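Local coordinates for protein lactaldehyde dehydrogenase (Methanocaldococcus jannaschii, PDB 3PQA) that oxidises lactaldehyde to lactate with NAD as the preferred coenzyme, a step in the biosynthesis of coenzyme F420, at residues 23-28 and 80-85; 62-67 and 185-190; 249-254 and 382-387. All blocks are in the same frame, centred on the assembly; numbering follows the deposited sequence. Where two conformers were deposited one is given.

Interaction 1: 23-28 and 80-85; sequences EVIKKI and LAIDAG
Ile25 reaches from the edge of a small antiparallel beta hairpin, strands 14-17 and 24-28, to Ile82 and Asp83 in the last turn of helix 73-84, and so ties the N-terminal hairpin of this aldehyde dehydrogenase to its helical layer. The contact is an example of a single methyl group carrying most of a small contact between two units. The tight part gathers round the end of Ile25: CD1 lies 3.6 Å from Ile82 CG2, while CG1 follows at 4.0 Å from the same methyl. With CG1 anti to the carbonyl carbon (chi1 -56°) and the next torsion extended (chi2 165°), Ile25 sends CD1 straight at the helix, where it also meets Asp83 CA at 3.9 Å. The backbones stay apart, their nearest CA atoms, those of Ile25 and Asp83, lying 7.8 Å from each other, and no hydrogen bond crosses. Asp83 adds little of its own; its carboxylate is engaged elsewhere, OD2 accepting a hydrogen bond from the backbone N of Leu171, at the start of helix 171-186. Leu171 also touches Ile25, so the same helix start borders both sides of the contact.

The loose side is toward solvent: Ile25 and Ile82 themselves remain partly exposed, Val24 beside them is exposed, and Lys27 makes a salt bridge with Asp15 on the partner strand. Only 111 Å² is buried in all. Beside its methyl partner, Ile25 CD1 rests against a backbone carbonyl, 3.7 Å from Ile82 O.

Interaction 2: 62-67 and 185-190; sequences LMNIAK and KKYNVP
Asn64, in the middle of helix 55-71, and Lys186, the last residue of helix 171-186, mark the closest backbone approach, with their CA atoms 8.9 Å apart. The gap is bridged by side chains, without a hydrogen bond. Asn64 carries most of the contact: turning CG away from the backbone N (chi1 -172°) sets its amide across the aliphatic part of Lys186, where ND2 lies 3.7 Å from CD and 3.8 Å from CE. The lysine runs extended until a bend at its final torsion (chi4 67°) turns NZ aside. One step back, Asn64 CB meets the edge of the Tyr187 ring, in its plane, 4.0 Å from CE1. One face of that ring is covered toward its rim by Lys186 CG, so lysine and tyrosine form a joint surface for the asparagine. Asn64 OD1 is bonded within its own helix to Gln68 NE2, which helps to fix the rotation of the amide. With an alanine here, the Lys186 chain would probably lose its flat neighbour and Gln68 its acceptor, leaving both freer to move. Beyond Tyr187, Asn188 takes positive phi, with Asn188 N bonded to Lys185 O and Val189 N to Leu184 O: the Schellman motif that ends the helix of a beta-alpha-beta unit, between parallel strands 160-165 and 194-196.

Interaction 3: 249-254 and 382-387; sequences IVLKDA and EEMIDI
Met384 meets no ring across this contact; the flat group it approaches is the peptide unit between Val250 and Leu251. Its methyl CE lies beyond the carbonyl oxygen and well to one side of the peptide plane, 4.1 Å from Val250 O. Val250 has backbone hydrogen bonds with Leu282 and Asp284, and Leu251 with Phe400, on the neighbouring strands. The sulfur rests on two methyls, one from the strand and one from just beyond it: Met384 SD is 3.6 Å from Ile249 CG2, and Met384 SD is 3.5 Å from Leu251 CD2. An extended chain beyond CG (chi2 174°, chi3 175°) carries it there from helix 384-388. That helix belongs to the beta-alpha-beta crossover from strand 373-379 to strand 396-400 in the mixed sheet of the catalytic domain, and strand 246-250 lies between 278-284 and 396-400. Met384 therefore packs a connecting helix onto an inner strand. Ile249, whose CB points toward the helix, and Leu251, whose CD2 reaches in from beside it, cross the methionine obliquely. Phe410 of helix 404-413 touches both Ile249 and Met384. Leu251 also opens a type I turn that runs to Ala254, with Ala254 N bonded to Leu251 O at 3.0 Å.

How the interactions relate
Interactions 1 and 2 interleave along the chain, the segments running in the order 23-28, 62-67, 80-85, 185-190, and interaction 3 follows after both have closed. The first two have centres about 27 Å apart and nearest atoms about 14 Å apart. They are linked by neighbours in sequence, helices 55-71 and 73-84, and by helix 171-186, whose start borders interaction 1 and whose end makes interaction 2. Interaction 3 lies on the other side of the chain's centre, about 41 Å and 50 Å from their centres. Interactions 1 and 2 thus belong to one region, around these three helices, while interaction 3 joins a helix to a strand of the separate catalytic-domain sheet.

Interaction 1: 23-28 and 80-85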
loop_
_atom_site.group_PDB
_atom_site.type_symbol
_atom_site.label_atom_id
_atom_site.label_comp_id
_atom_site.label_asym_id
_atom_site.label_seq_id
_atom_site.Cartn_x
_atom_site.Cartn_y
_atom_site.Cartn_z
ATOM N N GLU B 23 -29.813 -28.712 30.635
ATOM C CA GLU B 23 -29.361 -30.096 30.564
ATOM C C GLU B 23 -27.883 -30.179 30.210
ATOM O O GLU B 23 -27.362 -29.341 29.455
ATOM C CB GLU B 23 -30.184 -30.869 29.530
ATOM C CG GLU B 23 -31.661 -30.968 29.896
ATOM C CD GLU B 23 -32.406 -31.998 29.077
ATOM O OE1 GLU B 23 -32.327 -31.947 27.833
ATOM O OE2 GLU B 23 -33.083 -32.862 29.683
ATOM N N VAL B 24 -27.215 -31.187 30.769
ATOM C CA VAL B 24 -25.846 -31.518 30.399
ATOM C C VAL B 24 -25.901 -32.196 29.036
ATOM O O VAL B 24 -26.496 -33.263 28.897
ATOM C CB VAL B 24 -25.172 -32.447 31.458
ATOM C CG1 VAL B 24 -23.769 -32.878 31.009
ATOM C CG2 VAL B 24 -25.109 -31.756 32.828
ATOM N N ILE B 25 -25.296 -31.559 28.031
ATOM C CA ILE B 25 -25.244 -32.093 26.668
ATOM C C ILE B 25 -24.243 -33.243 26.638
ATOM O O ILE B 25 -24.545 -34.333 26.145
ATOM C CB ILE B 25 -24.796 -31.022 25.631
ATOM C CG1 ILE B 25 -25.700 -29.788 25.670
ATOM C CG2 ILE B 25 -24.767 -31.612 24.218
ATOM C CD1 ILE B 25 -25.113 -28.580 24.954
ATOM N N LYS B 26 -23.051 -32.987 27.174
ATOM C CA LYS B 26 -22.024 -34.011 27.323
ATOM C C LYS B 26 -20.917 -33.556 28.255
ATOM O O LYS B 26 -20.957 -32.453 28.798
ATOM C CB LYS B 26 -21.437 -34.409 25.971
ATOM C CG LYS B 26 -20.769 -33.268 25.212
ATOM C CD LYS B 26 -19.923 -33.810 24.085
ATOM C CE LYS B 26 -20.748 -34.564 23.054
ATOM N NZ LYS B 26 -19.837 -35.345 22.173
ATOM N N LYS B 27 -19.941 -34.435 28.439
ATOM C CA LYS B 27 -18.791 -34.159 29.268
ATOM C C LYS B 27 -17.541 -34.255 28.404
ATOM O O LYS B 27 -17.414 -35.155 27.568
ATOM C CB LYS B 27 -18.741 -35.121 30.462
ATOM C CG LYS B 27 -19.783 -34.814 31.557
ATOM C CD LYS B 27 -19.731 -35.817 32.718
ATOM C CE LYS B 27 -18.445 -35.692 33.553
ATOM N NZ LYS B 27 -18.485 -34.572 34.546
ATOM N N ILE B 28 -16.639 -33.296 28.570
ATOM C CA ILE B 28 -15.446 -33.220 27.741
ATOM C C ILE B 28 -14.187 -33.201 28.612
ATOM O O ILE B 28 -14.279 -33.033 29.838
ATOM C CB ILE B 28 -15.503 -31.980 26.805
ATOM C CG1 ILE B 28 -15.421 -30.680 27.612
ATOM C CG2 ILE B 28 -16.759 -32.028 25.937
ATOM C CD1 ILE B 28 -15.230 -29.442 26.759
ATOM N N LEU B 80 -24.300 -24.631 17.615
ATOM C CA LEU B 80 -24.357 -23.271 18.155
ATOM C C LEU B 80 -25.670 -23.018 18.905
ATOM O O LEU B 80 -25.671 -22.420 19.977
ATOM C CB LEU B 80 -24.141 -22.219 17.057
ATOM C CG LEU B 80 -22.718 -22.182 16.477
ATOM C CD1 LEU B 80 -22.666 -21.256 15.255
ATOM C CD2 LEU B 80 -21.735 -21.716 17.522
ATOM N N ALA B 81 -26.776 -23.483 18.341
ATOM C CA ALA B 81 -28.088 -23.303 18.960
ATOM C C ALA B 81 -28.153 -24.009 20.307
ATOM O O ALA B 81 -28.561 -23.419 21.309
ATOM C CB ALA B 81 -29.188 -23.808 18.037
ATOM N N ILE B 82 -27.728 -25.268 20.323
ATOM C CA ILE B 82 -27.824 -26.112 21.508
ATOM C C ILE B 82 -26.817 -25.724 22.598
ATOM O O ILE B 82 -27.166 -25.675 23.779
ATOM C CB ILE B 82 -27.705 -27.621 21.105
ATOM C CG1 ILE B 82 -28.941 -28.041 20.298
ATOM C CG2 ILE B 82 -27.533 -28.524 22.324
ATOM C CD1 ILE B 82 -28.755 -29.325 19.480
ATOM N N ASP B 83 -25.581 -25.429 22.195
ATOM C CA ASP B 83 -24.475 -25.223 23.133
ATOM C C ASP B 83 -24.336 -23.760 23.558
ATOM O O ASP B 83 -24.149 -23.469 24.738
ATOM C CB ASP B 83 -23.171 -25.755 22.498
ATOM C CG ASP B 83 -21.985 -25.777 23.453
ATOM O OD1 ASP B 83 -22.158 -25.702 24.682
ATOM O OD2 ASP B 83 -20.840 -25.888 22.949
ATOM N N ALA B 84 -24.419 -22.850 22.591
ATOM C CA ALA B 84 -24.269 -21.422 22.856
ATOM C C ALA B 84 -25.609 -20.716 23.075
ATOM O O ALA B 84 -25.639 -19.540 23.430
ATOM C CB ALA B 84 -23.475 -20.742 21.712
ATOM N N GLY B 85 -26.708 -21.434 22.865
ATOM C CA GLY B 85 -28.045 -20.838 22.978
ATOM C C GLY B 85 -28.378 -19.852 21.876
ATOM O O GLY B 85 -29.229 -18.985 22.049
#

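Interaction 2: 62-67 and 185-190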
loop_
_atom_site.group_PDB
_atom_site.type_symbol
_atom_site.label_atom_id
_atom_site.label_comp_id
_atom_site.label_asym_id
_atom_site.label_seq_id
_atom_site.Cartn_x
_atom_site.Cartn_y
_atom_site.Cartn_z
ATOM N N LEU B 62 -6.302 -24.163 4.258
ATOM C CA LEU B 62 -7.335 -23.161 4.562
ATOM C C LEU B 62 -8.617 -23.384 3.718
ATOM O O LEU B 62 -9.733 -23.347 4.245
ATOM C CB LEU B 62 -6.775 -21.739 4.398
ATOM C CG LEU B 62 -5.709 -21.410 5.464
ATOM C CD1 LEU B 62 -4.874 -20.185 5.087
ATOM C CD2 LEU B 62 -6.320 -21.242 6.870
ATOM N N MET B 63 -8.442 -23.631 2.417
ATOM C CA MET B 63 -9.577 -23.884 1.537
ATOM C C MET B 63 -10.332 -25.151 1.923
ATOM O O MET B 63 -11.568 -25.180 1.863
ATOM C CB MET B 63 -9.148 -23.928 0.067
ATOM C CG MET B 63 -8.764 -22.551 -0.493
ATOM S SD MET B 63 -10.060 -21.291 -0.371
ATOM C CE MET B 63 -11.288 -21.911 -1.492
ATOM N N ASN B 64 -9.599 -26.174 2.348
ATOM C CA ASN B 64 -10.243 -27.423 2.735
ATOM C C ASN B 64 -11.002 -27.296 4.044
ATOM O O ASN B 64 -12.048 -27.890 4.200
ATOM C CB ASN B 64 -9.265 -28.596 2.771
ATOM C CG ASN B 64 -9.974 -29.936 2.980
ATOM O OD1 ASN B 64 -9.930 -30.492 4.054
ATOM N ND2 ASN B 64 -10.636 -30.432 1.944
ATOM N N ILE B 65 -10.491 -26.493 4.967
ATOM C CA ILE B 65 -11.230 -26.201 6.197
ATOM C C ILE B 65 -12.547 -25.521 5.828
ATOM O O ILE B 65 -13.624 -25.925 6.312
ATOM C CB ILE B 65 -10.390 -25.354 7.183
ATOM C CG1 ILE B 65 -9.268 -26.217 7.790
ATOM C CG2 ILE B 65 -11.272 -24.775 8.287
ATOM C CD1 ILE B 65 -8.184 -25.442 8.492
ATOM N N ALA B 66 -12.475 -24.517 4.954
ATOM C CA ALA B 66 -13.686 -23.847 4.488
ATOM C C ALA B 66 -14.657 -24.832 3.840
ATOM O O ALA B 66 -15.865 -24.769 4.076
ATOM C CB ALA B 66 -13.348 -22.726 3.518
ATOM N N LYS B 67 -14.128 -25.734 3.010
ATOM C CA LYS B 67 -14.974 -26.706 2.332
ATOM C C LYS B 67 -15.700 -27.594 3.341
ATOM O O LYS B 67 -16.906 -27.810 3.227
ATOM C CB LYS B 67 -14.161 -27.547 1.348
ATOM C CG LYS B 67 -14.995 -28.530 0.538
ATOM C CD LYS B 67 -14.162 -29.178 -0.543
ATOM C CE LYS B 67 -14.924 -30.314 -1.217
ATOM N NZ LYS B 67 -14.817 -31.600 -0.449
ATOM N N LYS B 185 -4.216 -33.823 7.859
ATOM C CA LYS B 185 -3.990 -35.193 7.384
ATOM C C LYS B 185 -3.977 -35.280 5.861
ATOM O O LYS B 185 -3.099 -35.921 5.279
ATOM C CB LYS B 185 -5.057 -36.129 7.949
ATOM C CG LYS B 185 -4.819 -36.477 9.396
ATOM C CD LYS B 185 -5.892 -37.401 9.942
ATOM C CE LYS B 185 -5.524 -37.849 11.349
ATOM N NZ LYS B 185 -6.734 -38.116 12.172
ATOM N N LYS B 186 -4.954 -34.631 5.231
ATOM C CA LYS B 186 -5.086 -34.615 3.777
ATOM C C LYS B 186 -3.815 -34.110 3.084
ATOM O O LYS B 186 -3.421 -34.643 2.048
ATOM C CB LYS B 186 -6.295 -33.772 3.378
ATOM C CG LYS B 186 -6.604 -33.713 1.892
ATOM C CD LYS B 186 -7.926 -32.989 1.651
ATOM C CE LYS B 186 -8.234 -32.840 0.163
ATOM N NZ LYS B 186 -8.505 -34.160 -0.462
ATOM N N TYR B 187 -3.165 -33.106 3.676
ATOM C CA TYR B 187 -2.002 -32.462 3.057
ATOM C C TYR B 187 -0.675 -32.804 3.744
ATOM O O TYR B 187 0.320 -32.096 3.578
ATOM C CB TYR B 187 -2.246 -30.948 2.911
ATOM C CG TYR B 187 -3.405 -30.655 1.980
ATOM C CD1 TYR B 187 -4.657 -30.288 2.476
ATOM C CD2 TYR B 187 -3.261 -30.788 0.598
ATOM C CE1 TYR B 187 -5.727 -30.046 1.614
ATOM C CE2 TYR B 187 -4.319 -30.553 -0.269
ATOM C CZ TYR B 187 -5.549 -30.179 0.241
ATOM O OH TYR B 187 -6.591 -29.943 -0.626
ATOM N N ASN B 188 -0.695 -33.901 4.507
ATOM C CA ASN B 188 0.486 -34.500 5.149
ATOM C C ASN B 188 1.264 -33.595 6.107
ATOM O O ASN B 188 2.497 -33.596 6.135
ATOM C CB ASN B 188 1.402 -35.137 4.101
ATOM C CG ASN B 188 0.671 -36.141 3.251
ATOM O OD1 ASN B 188 -0.090 -36.965 3.767
ATOM N ND2 ASN B 188 0.873 -36.072 1.943
ATOM N N VAL B 189 0.520 -32.843 6.914
ATOM C CA VAL B 189 1.111 -31.998 7.923
ATOM C C VAL B 189 0.837 -32.637 9.281
ATOM O O VAL B 189 -0.283 -33.104 9.521
ATOM C CB VAL B 189 0.525 -30.560 7.856
ATOM C CG1 VAL B 189 1.100 -29.671 8.956
ATOM C CG2 VAL B 189 0.777 -29.965 6.470
ATOM N N PRO B 190 1.858 -32.677 10.163
ATOM C CA PRO B 190 1.656 -33.232 11.498
ATOM C C PRO B 190 0.503 -32.552 12.229
ATOM O O PRO B 190 0.321 -31.331 12.125
ATOM C CB PRO B 190 2.968 -32.918 12.218
ATOM C CG PRO B 190 3.980 -32.816 11.143
ATOM C CD PRO B 190 3.272 -32.332 9.913
#

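Interaction 3: 249-254 and 382-387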
loop_
_atom_site.group_PDB
_atom_site.type_symbol
_atom_site.label_atom_id
_atom_site.label_comp_id
_atom_site.label_asym_id
_atom_site.label_seq_id
_atom_site.Cartn_x
_atom_site.Cartn_y
_atom_site.Cartn_z
ATOM N N ILE B 249 -26.057 6.945 19.260
ATOM C CA ILE B 249 -26.531 8.324 19.392
ATOM C C ILE B 249 -27.554 8.600 18.312
ATOM O O ILE B 249 -27.294 8.341 17.152
ATOM C CB ILE B 249 -25.342 9.303 19.209
ATOM C CG1 ILE B 249 -24.377 9.151 20.388
ATOM C CG2 ILE B 249 -25.830 10.769 18.979
ATOM C CD1 ILE B 249 -22.981 9.707 20.152
ATOM N N VAL B 250 -28.708 9.139 18.698
ATOM C CA VAL B 250 -29.765 9.414 17.729
ATOM C C VAL B 250 -30.002 10.912 17.762
ATOM O O VAL B 250 -30.559 11.426 18.744
ATOM C CB VAL B 250 -31.072 8.665 18.073
ATOM C CG1 VAL B 250 -32.200 8.995 17.060
ATOM C CG2 VAL B 250 -30.842 7.156 18.131
ATOM N N LEU B 251 -29.563 11.608 16.713
ATOM C CA LEU B 251 -29.770 13.063 16.625
ATOM C C LEU B 251 -31.196 13.384 16.168
ATOM O O LEU B 251 -31.881 12.531 15.620
ATOM C CB LEU B 251 -28.751 13.722 15.693
ATOM C CG LEU B 251 -27.273 13.581 16.080
ATOM C CD1 LEU B 251 -26.428 14.522 15.245
ATOM C CD2 LEU B 251 -27.070 13.891 17.545
ATOM N N LYS B 252 -31.635 14.617 16.382
ATOM C CA LYS B 252 -33.026 14.982 16.099
ATOM C C LYS B 252 -33.401 14.913 14.617
ATOM O O LYS B 252 -34.582 14.871 14.289
ATOM C CB LYS B 252 -33.358 16.365 16.675
ATOM C CG LYS B 252 -32.607 17.519 16.023
ATOM C CD LYS B 252 -32.937 18.839 16.733
ATOM C CE LYS B 252 -32.178 20.003 16.119
ATOM N NZ LYS B 252 -30.706 19.926 16.410
ATOM N N ASP B 253 -32.407 14.914 13.729
ATOM C CA ASP B 253 -32.685 14.812 12.301
ATOM C C ASP B 253 -32.606 13.375 11.755
ATOM O O ASP B 253 -32.695 13.169 10.544
ATOM C CB ASP B 253 -31.751 15.729 11.504
ATOM C CG ASP B 253 -30.336 15.203 11.447
ATOM O OD1 ASP B 253 -29.817 14.755 12.499
ATOM O OD2 ASP B 253 -29.755 15.210 10.347
ATOM N N ALA B 254 -32.429 12.392 12.634
ATOM C CA ALA B 254 -32.322 10.984 12.222
ATOM C C ALA B 254 -33.607 10.468 11.580
ATOM O O ALA B 254 -34.700 10.896 11.949
ATOM C CB ALA B 254 -31.958 10.116 13.418
ATOM N N GLU B 382 -25.269 18.755 22.483
ATOM C CA GLU B 382 -23.936 19.137 22.941
ATOM C C GLU B 382 -23.394 18.341 24.123
ATOM O O GLU B 382 -22.214 18.462 24.447
ATOM C CB GLU B 382 -23.843 20.649 23.202
ATOM C CG GLU B 382 -23.906 21.486 21.925
ATOM C CD GLU B 382 -22.929 21.019 20.836
ATOM O OE1 GLU B 382 -23.274 21.174 19.640
ATOM O OE2 GLU B 382 -21.834 20.501 21.166
ATOM N N GLU B 383 -24.244 17.529 24.742
ATOM C CA GLU B 383 -23.842 16.675 25.864
ATOM C C GLU B 383 -23.404 15.287 25.395
ATOM O O GLU B 383 -22.810 14.513 26.158
ATOM C CB GLU B 383 -25.017 16.483 26.824
ATOM C CG GLU B 383 -25.612 17.760 27.354
ATOM C CD GLU B 383 -24.607 18.578 28.133
ATOM O OE1 GLU B 383 -24.632 19.818 28.000
ATOM O OE2 GLU B 383 -23.793 17.988 28.882
ATOM N N MET B 384 -23.745 14.964 24.153
ATOM C CA MET B 384 -23.716 13.577 23.690
ATOM C C MET B 384 -22.310 12.998 23.582
ATOM O O MET B 384 -22.082 11.850 23.993
ATOM C CB MET B 384 -24.483 13.439 22.366
ATOM C CG MET B 384 -25.992 13.515 22.553
ATOM S SD MET B 384 -26.882 13.528 20.987
ATOM C CE MET B 384 -28.579 13.479 21.624
ATOM N N ILE B 385 -21.372 13.783 23.053
ATOM C CA ILE B 385 -20.004 13.292 22.866
ATOM C C ILE B 385 -19.380 13.032 24.233
ATOM O O ILE B 385 -18.751 12.001 24.431
ATOM C CB ILE B 385 -19.144 14.217 21.978
ATOM C CG1 ILE B 385 -19.605 14.071 20.526
ATOM C CG2 ILE B 385 -17.659 13.848 22.063
ATOM C CD1 ILE B 385 -19.080 15.094 19.558
ATOM N N ASP B 386 -19.590 13.945 25.179
ATOM C CA ASP B 386 -19.064 13.756 26.536
ATOM C C ASP B 386 -19.653 12.518 27.212
ATOM O O ASP B 386 -18.907 11.742 27.809
ATOM C CB ASP B 386 -19.265 15.007 27.399
ATOM C CG ASP B 386 -18.316 16.156 27.017
ATOM O OD1 ASP B 386 -17.230 15.925 26.413
ATOM O OD2 ASP B 386 -18.659 17.307 27.357
ATOM N N ILE B 387 -20.966 12.300 27.092
ATOM C CA ILE B 387 -21.564 11.088 27.678
ATOM C C ILE B 387 -20.999 9.826 26.999
ATOM O O ILE B 387 -20.596 8.858 27.671
ATOM C CB ILE B 387 -23.101 11.073 27.592
ATOM C CG1 ILE B 387 -23.705 12.188 28.459
ATOM C CG2 ILE B 387 -23.638 9.710 28.025
ATOM C CD1 ILE B 387 -25.150 12.526 28.080
#